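Local coordinates for periplasmic zinc-binding protein troA (Treponema pallidum, PDB 1K0F) that binds zinc with high affinity and specificity in the periplasm and delivers it to the membrane permease of the TroABC transporter for import into the cytoplasm, at residues A13-V16 against K17-Q21; D144-D147 against A148-R152; A204-Q208 against R209-A213. All coordinates share one frame; numbering follows the deposited sequence.

Contact 1 of 3, residues A13-V16 against K17-Q21; sequences ADAV and KNIAQ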
ATOM      1  N   ALA A  13       4.835   9.648  -0.021  1.00 25.66           N
ATOM      2  CA  ALA A  13       5.814  10.426  -0.769  1.00 26.10           C
ATOM      3  C   ALA A  13       5.195  10.876  -2.079  1.00 26.72           C
ATOM      4  O   ALA A  13       5.450  11.989  -2.551  1.00 26.13           O
ATOM      5  CB  ALA A  13       7.064   9.588  -1.041  1.00 24.52           C
ATOM      6  N   ASP A  14       4.378  10.013  -2.674  1.00 25.80           N
ATOM      7  CA  ASP A  14       3.751  10.374  -3.922  1.00 26.97           C
ATOM      8  C   ASP A  14       2.798  11.527  -3.692  1.00 27.04           C
ATOM      9  O   ASP A  14       2.813  12.510  -4.429  1.00 28.37           O
ATOM     10  CB  ASP A  14       2.992   9.209  -4.523  1.00 28.18           C
ATOM     11  CG  ASP A  14       2.463   9.530  -5.895  1.00 30.57           C
ATOM     12  OD1 ASP A  14       3.284   9.617  -6.837  1.00 32.34           O
ATOM     13  OD2 ASP A  14       1.235   9.717  -6.034  1.00 31.77           O
ATOM     14  N   ALA A  15       1.974  11.410  -2.662  1.00 24.97           N
ATOM     15  CA  ALA A  15       1.024  12.464  -2.362  1.00 24.63           C
ATOM     16  C   ALA A  15       1.770  13.766  -2.100  1.00 25.79           C
ATOM     17  O   ALA A  15       1.319  14.841  -2.485  1.00 28.19           O
ATOM     18  CB  ALA A  15       0.203  12.080  -1.167  1.00 22.15           C
ATOM     19  N   VAL A  16       2.923  13.666  -1.451  1.00 25.75           N
ATOM     20  CA  VAL A  16       3.726  14.840  -1.153  1.00 24.29           C
ATOM     21  C   VAL A  16       4.203  15.467  -2.467  1.00 22.37           C
ATOM     22  O   VAL A  16       3.939  16.631  -2.735  1.00 22.34           O
ATOM     23  CB  VAL A  16       4.949  14.458  -0.281  1.00 25.70           C
ATOM     24  CG1 VAL A  16       5.974  15.578  -0.279  1.00 26.29           C
ATOM     25  CG2 VAL A  16       4.502  14.163   1.136  1.00 26.94           C
ATOM     26  N   LYS A  17       4.901  14.672  -3.275  1.00 19.68           N
ATOM     27  CA  LYS A  17       5.425  15.112  -4.563  1.00 18.11           C
ATOM     28  C   LYS A  17       4.413  15.916  -5.377  1.00 17.45           C
ATOM     29  O   LYS A  17       4.694  17.023  -5.843  1.00 13.93           O
ATOM     30  CB  LYS A  17       5.864  13.897  -5.380  1.00 16.82           C
ATOM     31  CG  LYS A  17       7.075  13.187  -4.810  1.00 17.71           C
ATOM     32  CD  LYS A  17       7.871  12.495  -5.884  1.00 17.48           C
ATOM     33  CE  LYS A  17       7.725  10.989  -5.776  1.00 17.96           C
ATOM     34  NZ  LYS A  17       9.031  10.336  -5.498  1.00 20.58           N
ATOM     35  N   ASN A  18       3.230  15.342  -5.539  1.00 18.93           N
ATOM     36  CA  ASN A  18       2.172  15.967  -6.310  1.00 20.64           C
ATOM     37  C   ASN A  18       1.705  17.276  -5.703  1.00 21.86           C
ATOM     38  O   ASN A  18       1.449  18.234  -6.430  1.00 21.81           O
ATOM     39  CB  ASN A  18       1.000  15.006  -6.440  1.00 20.22           C
ATOM     40  CG  ASN A  18       1.312  13.828  -7.333  1.00 20.31           C
ATOM     41  OD1 ASN A  18       1.398  13.968  -8.547  1.00 24.23           O
ATOM     42  ND2 ASN A  18       1.498  12.662  -6.735  1.00 20.74           N
ATOM     43  N   ILE A  19       1.596  17.305  -4.375  1.00 23.86           N
ATOM     44  CA  ILE A  19       1.145  18.488  -3.633  1.00 26.82           C
ATOM     45  C   ILE A  19       2.234  19.533  -3.391  1.00 28.67           C
ATOM     46  O   ILE A  19       2.125  20.660  -3.855  1.00 31.27           O
ATOM     47  CB  ILE A  19       0.547  18.112  -2.250  1.00 24.75           C
ATOM     48  CG1 ILE A  19      -0.618  17.138  -2.435  1.00 24.45           C
ATOM     49  CG2 ILE A  19       0.071  19.368  -1.540  1.00 22.65           C
ATOM     50  CD1 ILE A  19      -0.910  16.297  -1.235  1.00 24.73           C
ATOM     51  N   ALA A  20       3.271  19.160  -2.647  1.00 29.96           N
ATOM     52  CA  ALA A  20       4.368  20.087  -2.356  1.00 30.46           C
ATOM     53  C   ALA A  20       5.248  20.351  -3.570  1.00 30.08           C
ATOM     54  O   ALA A  20       5.776  21.456  -3.731  1.00 32.34           O
ATOM     55  CB  ALA A  20       5.223  19.550  -1.210  1.00 30.60           C
ATOM     56  N   GLN A  21       5.397  19.340  -4.421  1.00 27.75           N
ATOM     57  CA  GLN A  21       6.224  19.469  -5.602  1.00 27.24           C
ATOM     58  C   GLN A  21       7.623  19.865  -5.162  1.00 27.66           C
ATOM     59  O   GLN A  21       8.201  19.227  -4.278  1.00 29.71           O
ATOM     60  CB  GLN A  21       5.651  20.531  -6.528  1.00 27.88           C
ATOM     61  CG  GLN A  21       4.164  20.442  -6.652  1.00 30.03           C
ATOM     62  CD  GLN A  21       3.748  20.023  -8.028  1.00 31.26           C
ATOM     63  OE1 GLN A  21       3.038  19.032  -8.207  1.00 32.91           O
ATOM     64  NE2 GLN A  21       4.190  20.777  -9.023  1.00 35.02           N
TER
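Ala-13 receives the backbone N of Lys-17 at its O, 2.8 Å away and almost straight (176°), and the CG of Lys-17 lies against that same carbonyl. One residue on, the carbonyl of Asp-14 serves two donors of Asn-18: its backbone N reaches Asp-14 O at 3.1 Å, and its ND2 approaches Asp-14 O at 2.7 Å in a weak, bent bond. With its CG beside the backbone N (chi1 -70°), the Asn-18 side chain folds back along the helix to that oxygen. The Asp-14 carboxylate and the Asn-18 amide are steeply inclined, their planes 71° apart, and Asp-14 OD2 is bonded to Tyr-139 OH of helix 129-156. Ala-15 O takes the backbone N of Ile-19 at 3.1 Å, while the extended CG1-CD1 branch of Ile-19 lies tightly against the same oxygen. Val-16 ends the series: its O holds Ala-20 N at 2.6 Å in a bent bond, and its CG1 meets Ala-20 CB at 4.1 Å, facing helix 107-124. These are the last turns of an alpha-helix, before Gln-21 leaves it with positive phi; helix 10-20 is the crossover of the beta-alpha-beta unit between parallel strands 4-7 and 25-28.

Contact 2 of 3, residues D144-D147 against A148-R152; sequences DKLD and AYVRR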
ATOM      1  N   ASP A 144      -9.631  10.076  -7.789  1.00 38.42           N
ATOM      2  CA  ASP A 144     -10.994   9.794  -8.212  1.00 38.13           C
ATOM      3  C   ASP A 144     -11.022   8.958  -9.492  1.00 37.68           C
ATOM      4  O   ASP A 144     -11.625   7.884  -9.534  1.00 36.90           O
ATOM      5  CB  ASP A 144     -11.747  11.115  -8.405  1.00 38.67           C
ATOM      6  CG  ASP A 144     -12.067  11.797  -7.083  1.00 39.96           C
ATOM      7  OD1 ASP A 144     -12.579  12.939  -7.086  1.00 41.51           O
ATOM      8  OD2 ASP A 144     -11.799  11.180  -6.033  1.00 40.94           O
ATOM      9  N   LYS A 145     -10.376   9.443 -10.543  1.00 36.80           N
ATOM     10  CA  LYS A 145     -10.346   8.683 -11.782  1.00 37.96           C
ATOM     11  C   LYS A 145      -9.793   7.297 -11.462  1.00 38.35           C
ATOM     12  O   LYS A 145     -10.289   6.293 -11.966  1.00 37.56           O
ATOM     13  CB  LYS A 145      -9.453   9.369 -12.815  1.00 38.41           C
ATOM     14  CG  LYS A 145     -10.202  10.185 -13.857  1.00 40.69           C
ATOM     15  CD  LYS A 145      -9.251  11.117 -14.615  1.00 43.41           C
ATOM     16  CE  LYS A 145      -9.444  12.586 -14.226  1.00 43.47           C
ATOM     17  NZ  LYS A 145     -10.143  12.744 -12.907  1.00 45.53           N
ATOM     18  N   LEU A 146      -8.774   7.248 -10.603  1.00 40.10           N
ATOM     19  CA  LEU A 146      -8.138   5.982 -10.227  1.00 40.85           C
ATOM     20  C   LEU A 146      -9.114   5.033  -9.545  1.00 41.17           C
ATOM     21  O   LEU A 146      -9.198   3.849  -9.891  1.00 40.34           O
ATOM     22  CB  LEU A 146      -6.936   6.227  -9.301  1.00 40.69           C
ATOM     23  CG  LEU A 146      -6.176   4.988  -8.792  1.00 40.43           C
ATOM     24  CD1 LEU A 146      -5.971   3.992  -9.921  1.00 41.09           C
ATOM     25  CD2 LEU A 146      -4.832   5.403  -8.224  1.00 41.59           C
ATOM     26  N   ASP A 147      -9.846   5.542  -8.566  1.00 41.18           N
ATOM     27  CA  ASP A 147     -10.799   4.697  -7.883  1.00 43.16           C
ATOM     28  C   ASP A 147     -11.844   4.218  -8.880  1.00 43.44           C
ATOM     29  O   ASP A 147     -12.262   3.061  -8.855  1.00 44.77           O
ATOM     30  CB  ASP A 147     -11.489   5.458  -6.762  1.00 44.09           C
ATOM     31  CG  ASP A 147     -12.510   4.612  -6.057  1.00 45.66           C
ATOM     32  OD1 ASP A 147     -12.151   3.952  -5.057  1.00 45.82           O
ATOM     33  OD2 ASP A 147     -13.672   4.602  -6.514  1.00 47.35           O
ATOM     34  N   ALA A 148     -12.264   5.116  -9.763  1.00 42.89           N
ATOM     35  CA  ALA A 148     -13.267   4.780 -10.760  1.00 41.93           C
ATOM     36  C   ALA A 148     -12.754   3.654 -11.632  1.00 41.28           C
ATOM     37  O   ALA A 148     -13.396   2.614 -11.765  1.00 40.75           O
ATOM     38  CB  ALA A 148     -13.583   5.997 -11.608  1.00 42.29           C
ATOM     39  N   TYR A 149     -11.581   3.881 -12.211  1.00 41.45           N
ATOM     40  CA  TYR A 149     -10.922   2.930 -13.094  1.00 41.60           C
ATOM     41  C   TYR A 149     -10.807   1.553 -12.455  1.00 41.31           C
ATOM     42  O   TYR A 149     -11.191   0.555 -13.055  1.00 39.07           O
ATOM     43  CB  TYR A 149      -9.538   3.474 -13.460  1.00 43.13           C
ATOM     44  CG  TYR A 149      -8.649   2.547 -14.265  1.00 45.99           C
ATOM     45  CD1 TYR A 149      -8.643   2.592 -15.661  1.00 46.74           C
ATOM     46  CD2 TYR A 149      -7.766   1.668 -13.631  1.00 46.00           C
ATOM     47  CE1 TYR A 149      -7.776   1.792 -16.405  1.00 48.01           C
ATOM     48  CE2 TYR A 149      -6.896   0.865 -14.366  1.00 47.23           C
ATOM     49  CZ  TYR A 149      -6.905   0.935 -15.748  1.00 48.99           C
ATOM     50  OH  TYR A 149      -6.026   0.166 -16.476  1.00 52.59           O
ATOM     51  N   VAL A 150     -10.289   1.506 -11.231  1.00 42.63           N
ATOM     52  CA  VAL A 150     -10.116   0.243 -10.523  1.00 44.81           C
ATOM     53  C   VAL A 150     -11.439  -0.469 -10.295  1.00 46.42           C
ATOM     54  O   VAL A 150     -11.479  -1.692 -10.170  1.00 46.09           O
ATOM     55  CB  VAL A 150      -9.420   0.448  -9.164  1.00 45.34           C
ATOM     56  CG1 VAL A 150      -9.317  -0.880  -8.422  1.00 44.05           C
ATOM     57  CG2 VAL A 150      -8.034   1.046  -9.380  1.00 45.90           C
ATOM     58  N   ARG A 151     -12.525   0.290 -10.215  1.00 48.99           N
ATOM     59  CA  ARG A 151     -13.823  -0.335 -10.028  1.00 50.76           C
ATOM     60  C   ARG A 151     -14.279  -0.824 -11.394  1.00 50.60           C
ATOM     61  O   ARG A 151     -14.656  -1.982 -11.546  1.00 51.46           O
ATOM     62  CB  ARG A 151     -14.843   0.645  -9.450  1.00 52.70           C
ATOM     63  CG  ARG A 151     -15.994  -0.072  -8.735  1.00 57.15           C
ATOM     64  CD  ARG A 151     -16.856   0.880  -7.904  1.00 60.90           C
ATOM     65  NE  ARG A 151     -17.024   0.422  -6.526  1.00 61.03           N
ATOM     66  CZ  ARG A 151     -16.568   1.081  -5.464  1.00 62.04           C
ATOM     67  NH1 ARG A 151     -15.913   2.227  -5.617  1.00 61.59           N
ATOM     68  NH2 ARG A 151     -16.767   0.597  -4.244  1.00 63.75           N
ATOM     69  N   ARG A 152     -14.238   0.062 -12.386  1.00 50.26           N
ATOM     70  CA  ARG A 152     -14.619  -0.307 -13.741  1.00 49.98           C
ATOM     71  C   ARG A 152     -13.866  -1.593 -14.040  1.00 50.67           C
ATOM     72  O   ARG A 152     -14.466  -2.649 -14.229  1.00 51.61           O
ATOM     73  CB  ARG A 152     -14.199   0.788 -14.727  1.00 49.86           C
ATOM     74  CG  ARG A 152     -14.239   0.368 -16.201  1.00 49.15           C
ATOM     75  CD  ARG A 152     -13.969   1.551 -17.129  1.00 48.28           C
ATOM     76  NE  ARG A 152     -13.087   2.538 -16.507  1.00 48.41           N
ATOM     77  CZ  ARG A 152     -12.796   3.724 -17.033  1.00 48.62           C
ATOM     78  NH1 ARG A 152     -13.315   4.091 -18.197  1.00 50.49           N
ATOM     79  NH2 ARG A 152     -11.979   4.548 -16.394  1.00 48.09           N
TER
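Leu-146 and Val-150 lie side by side in the second half of the long helix 129-156, a case of i to i+4 packing along one alpha-helix, whose backbone bonds include Val-150 N to Leu-146 O at 2.9 Å. CD1 of Leu-146 meets CG2 of Val-150 at 3.6 Å, and the same CG2 rests on Leu-146 O at 3.1 Å. That is the close-packed side: helix 260-273 lies against both residues, with Phe-174 and Tyr-178 of helix 172-178 bearing on Val-150. Tyr-149 lays its CB on Lys-145 O and carries its ring away to Ile-268 and its OH to Asp-269, both of helix 260-273.

A looser side is formed by Asp-144, Lys-145, Ala-148 and Arg-151, all exposed. Lys-145 turns its NZ back to Gln-141 O, and Ala-148 sets its methyl group against the carbonyls of the preceding turn. At the border between the two sides, Asp-147 is buried, and its OD1 is taken by Tyr-178 OH and, weakly, by Lys-108 N. With its CG anti to the backbone N (chi1 179°), its carboxylate runs alongside the Arg-151 side chain, and OD2 forms a long salt bridge there. The oxygen approaches the edge of the guanidinium, close to its plane, although the two flat groups are turned 51° apart; the gap from Asp-147 OD2 to Arg-151 NH1 is 3.4 Å.

Contact 3 of 3, residues A204-Q208 against R209-A213; sequences AFIAQ and RKLPA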
ATOM      1  N   ALA A 204      -4.639 -26.039  -2.049  1.00 36.68           N
ATOM      2  CA  ALA A 204      -5.817 -26.760  -2.510  1.00 36.40           C
ATOM      3  C   ALA A 204      -6.925 -25.779  -2.866  1.00 36.18           C
ATOM      4  O   ALA A 204      -7.604 -25.945  -3.868  1.00 36.15           O
ATOM      5  CB  ALA A 204      -6.300 -27.732  -1.436  1.00 37.20           C
ATOM      6  N   PHE A 205      -7.101 -24.753  -2.039  1.00 36.45           N
ATOM      7  CA  PHE A 205      -8.132 -23.756  -2.268  1.00 36.00           C
ATOM      8  C   PHE A 205      -8.042 -23.235  -3.689  1.00 35.91           C
ATOM      9  O   PHE A 205      -9.040 -23.145  -4.398  1.00 35.24           O
ATOM     10  CB  PHE A 205      -7.967 -22.594  -1.309  1.00 36.02           C
ATOM     11  CG  PHE A 205      -8.644 -21.355  -1.769  1.00 37.87           C
ATOM     12  CD1 PHE A 205     -10.039 -21.295  -1.818  1.00 38.04           C
ATOM     13  CD2 PHE A 205      -7.901 -20.250  -2.168  1.00 40.05           C
ATOM     14  CE1 PHE A 205     -10.694 -20.147  -2.257  1.00 38.57           C
ATOM     15  CE2 PHE A 205      -8.535 -19.086  -2.613  1.00 41.41           C
ATOM     16  CZ  PHE A 205      -9.945 -19.034  -2.658  1.00 39.96           C
ATOM     17  N   ILE A 206      -6.822 -22.908  -4.091  1.00 36.93           N
ATOM     18  CA  ILE A 206      -6.541 -22.388  -5.420  1.00 37.73           C
ATOM     19  C   ILE A 206      -6.731 -23.490  -6.469  1.00 39.38           C
ATOM     20  O   ILE A 206      -7.103 -23.218  -7.612  1.00 39.75           O
ATOM     21  CB  ILE A 206      -5.089 -21.835  -5.491  1.00 36.46           C
ATOM     22  CG1 ILE A 206      -4.925 -20.676  -4.511  1.00 33.93           C
ATOM     23  CG2 ILE A 206      -4.769 -21.355  -6.896  1.00 37.92           C
ATOM     24  CD1 ILE A 206      -3.496 -20.465  -4.073  1.00 34.00           C
ATOM     25  N   ALA A 207      -6.485 -24.737  -6.076  1.00 40.68           N
ATOM     26  CA  ALA A 207      -6.633 -25.860  -7.001  1.00 41.97           C
ATOM     27  C   ALA A 207      -8.101 -26.256  -7.139  1.00 41.95           C
ATOM     28  O   ALA A 207      -8.544 -26.691  -8.203  1.00 42.49           O
ATOM     29  CB  ALA A 207      -5.818 -27.045  -6.515  1.00 43.11           C
ATOM     30  N   GLN A 208      -8.846 -26.103  -6.052  1.00 40.30           N
ATOM     31  CA  GLN A 208     -10.253 -26.429  -6.043  1.00 39.32           C
ATOM     32  C   GLN A 208     -10.972 -25.399  -6.905  1.00 39.43           C
ATOM     33  O   GLN A 208     -11.658 -25.750  -7.861  1.00 39.22           O
ATOM     34  CB  GLN A 208     -10.781 -26.391  -4.611  1.00 38.89           C
ATOM     35  CG  GLN A 208     -11.103 -27.771  -4.060  1.00 40.46           C
ATOM     36  CD  GLN A 208     -10.412 -28.062  -2.739  1.00 41.00           C
ATOM     37  OE1 GLN A 208     -10.112 -29.224  -2.419  1.00 38.99           O
ATOM     38  NE2 GLN A 208     -10.159 -27.014  -1.958  1.00 39.45           N
ATOM     39  N   ARG A 209     -10.792 -24.125  -6.570  1.00 39.69           N
ATOM     40  CA  ARG A 209     -11.419 -23.041  -7.313  1.00 38.55           C
ATOM     41  C   ARG A 209     -10.744 -22.842  -8.667  1.00 38.58           C
ATOM     42  O   ARG A 209     -11.220 -22.069  -9.498  1.00 38.77           O
ATOM     43  CB  ARG A 209     -11.364 -21.745  -6.498  1.00 38.33           C
ATOM     44  CG  ARG A 209     -11.715 -21.931  -5.025  1.00 38.49           C
ATOM     45  CD  ARG A 209     -13.213 -22.049  -4.825  1.00 37.58           C
ATOM     46  NE  ARG A 209     -13.924 -20.942  -5.455  1.00 36.98           N
ATOM     47  CZ  ARG A 209     -13.929 -19.698  -4.986  1.00 38.48           C
ATOM     48  NH1 ARG A 209     -13.260 -19.407  -3.883  1.00 37.55           N
ATOM     49  NH2 ARG A 209     -14.609 -18.744  -5.614  1.00 38.98           N
ATOM     50  N   LYS A 210      -9.631 -23.538  -8.884  1.00 37.85           N
ATOM     51  CA  LYS A 210      -8.898 -23.457 -10.149  1.00 36.82           C
ATOM     52  C   LYS A 210      -8.537 -22.026 -10.565  1.00 35.76           C
ATOM     53  O   LYS A 210      -8.984 -21.554 -11.601  1.00 37.24           O
ATOM     54  CB  LYS A 210      -9.721 -24.111 -11.267  1.00 37.22           C
ATOM     55  CG  LYS A 210      -9.516 -25.608 -11.420  1.00 37.54           C
ATOM     56  CD  LYS A 210     -10.708 -26.381 -10.887  1.00 40.31           C
ATOM     57  CE  LYS A 210     -10.307 -27.784 -10.429  1.00 42.90           C
ATOM     58  NZ  LYS A 210     -10.748 -28.855 -11.382  1.00 45.18           N
ATOM     59  N   LEU A 211      -7.712 -21.348  -9.770  1.00 35.19           N
ATOM     60  CA  LEU A 211      -7.313 -19.970 -10.073  1.00 32.95           C
ATOM     61  C   LEU A 211      -6.357 -19.846 -11.254  1.00 30.13           C
ATOM     62  O   LEU A 211      -5.266 -20.414 -11.248  1.00 29.48           O
ATOM     63  CB  LEU A 211      -6.649 -19.318  -8.859  1.00 35.07           C
ATOM     64  CG  LEU A 211      -7.424 -19.141  -7.551  1.00 34.92           C
ATOM     65  CD1 LEU A 211      -6.859 -17.951  -6.800  1.00 34.36           C
ATOM     66  CD2 LEU A 211      -8.912 -18.943  -7.826  1.00 37.47           C
ATOM     67  N   PRO A 212      -6.746 -19.069 -12.277  1.00 26.57           N
ATOM     68  CA  PRO A 212      -5.843 -18.934 -13.421  1.00 23.87           C
ATOM     69  C   PRO A 212      -4.512 -18.382 -12.951  1.00 22.00           C
ATOM     70  O   PRO A 212      -3.472 -18.730 -13.485  1.00 21.89           O
ATOM     71  CB  PRO A 212      -6.572 -17.963 -14.353  1.00 24.13           C
ATOM     72  CG  PRO A 212      -7.563 -17.270 -13.484  1.00 24.52           C
ATOM     73  CD  PRO A 212      -7.968 -18.266 -12.442  1.00 26.00           C
ATOM     74  N   ALA A 213      -4.549 -17.536 -11.929  1.00 20.68           N
ATOM     75  CA  ALA A 213      -3.311 -16.969 -11.440  1.00 20.81           C
ATOM     76  C   ALA A 213      -3.325 -16.458 -10.006  1.00 19.96           C
ATOM     77  O   ALA A 213      -4.348 -16.036  -9.485  1.00 19.72           O
ATOM     78  CB  ALA A 213      -2.862 -15.838 -12.380  1.00 20.73           C
TER
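Ile-206 meets Leu-211 at the point where helix 196-208 gives out, and their side chains cross at about a right angle. CG2 of Ile-206 presses on CB of Leu-211 at 3.4 Å, and the backbone ties the same pair together: Leu-211 N donates to Ile-206 O at 2.9 Å, lying in the carbonyl plane. One residue earlier, Phe-205 O accepts Arg-209 N at 3.0 Å, the last i to i+4 bond across this boundary. The first torsion of Arg-209 (chi1 -44°) puts its CG on the backbone N side, 3.4 Å from Phe-205 CE1. Bends at chi2 and chi3 then return Arg-209 NH1 to within 3.1 Å of Phe-205 CE1. The guanidinium nitrogen sits at the edge of the ring, near its plane, and the two planes stand 63° apart.

The chain reverses at Lys-210, whose positive phi (54°) goes with the return of Leu-211 onto Ile-206, giving the 6→1 bond and the apolar pair that characterise a Schellman-type C-cap. Farther out, Val-165 of strand 163-166 packs on both Phe-205 and Leu-211, helix 225-233 covers Ile-206, and His-237 bonds Leu-211 O. Arg-209 NH1 has its salt-bridge partner in Glu-181, a residue that also touches Phe-205. Because the cation meets the ring at its edge and not over its face, this is no cation-pi pair; the position of the guanidinium probably owes more to the Glu-181 carboxylate than to attraction by the aromatic ring.

Overall arrangement
Two of the contacts lie along helices, and the third shows how a helix ends. Contacts 1 and 2 have centres 20 Å apart and nearest atoms about 8 Å apart; they do not touch, but helix 129-156 connects them, carrying contact 2 in its own length and supplying Tyr-139 to contact 1. Contact 3 is the outlier, with its centre 27 Å from that of contact 2 and 40 Å from that of contact 1, on the opposite side of the chain's centre from contact 1. All three lie away from the zinc site of His-37, His-102, His-168 and Asp-248, which is empty in this closed, zinc-free form.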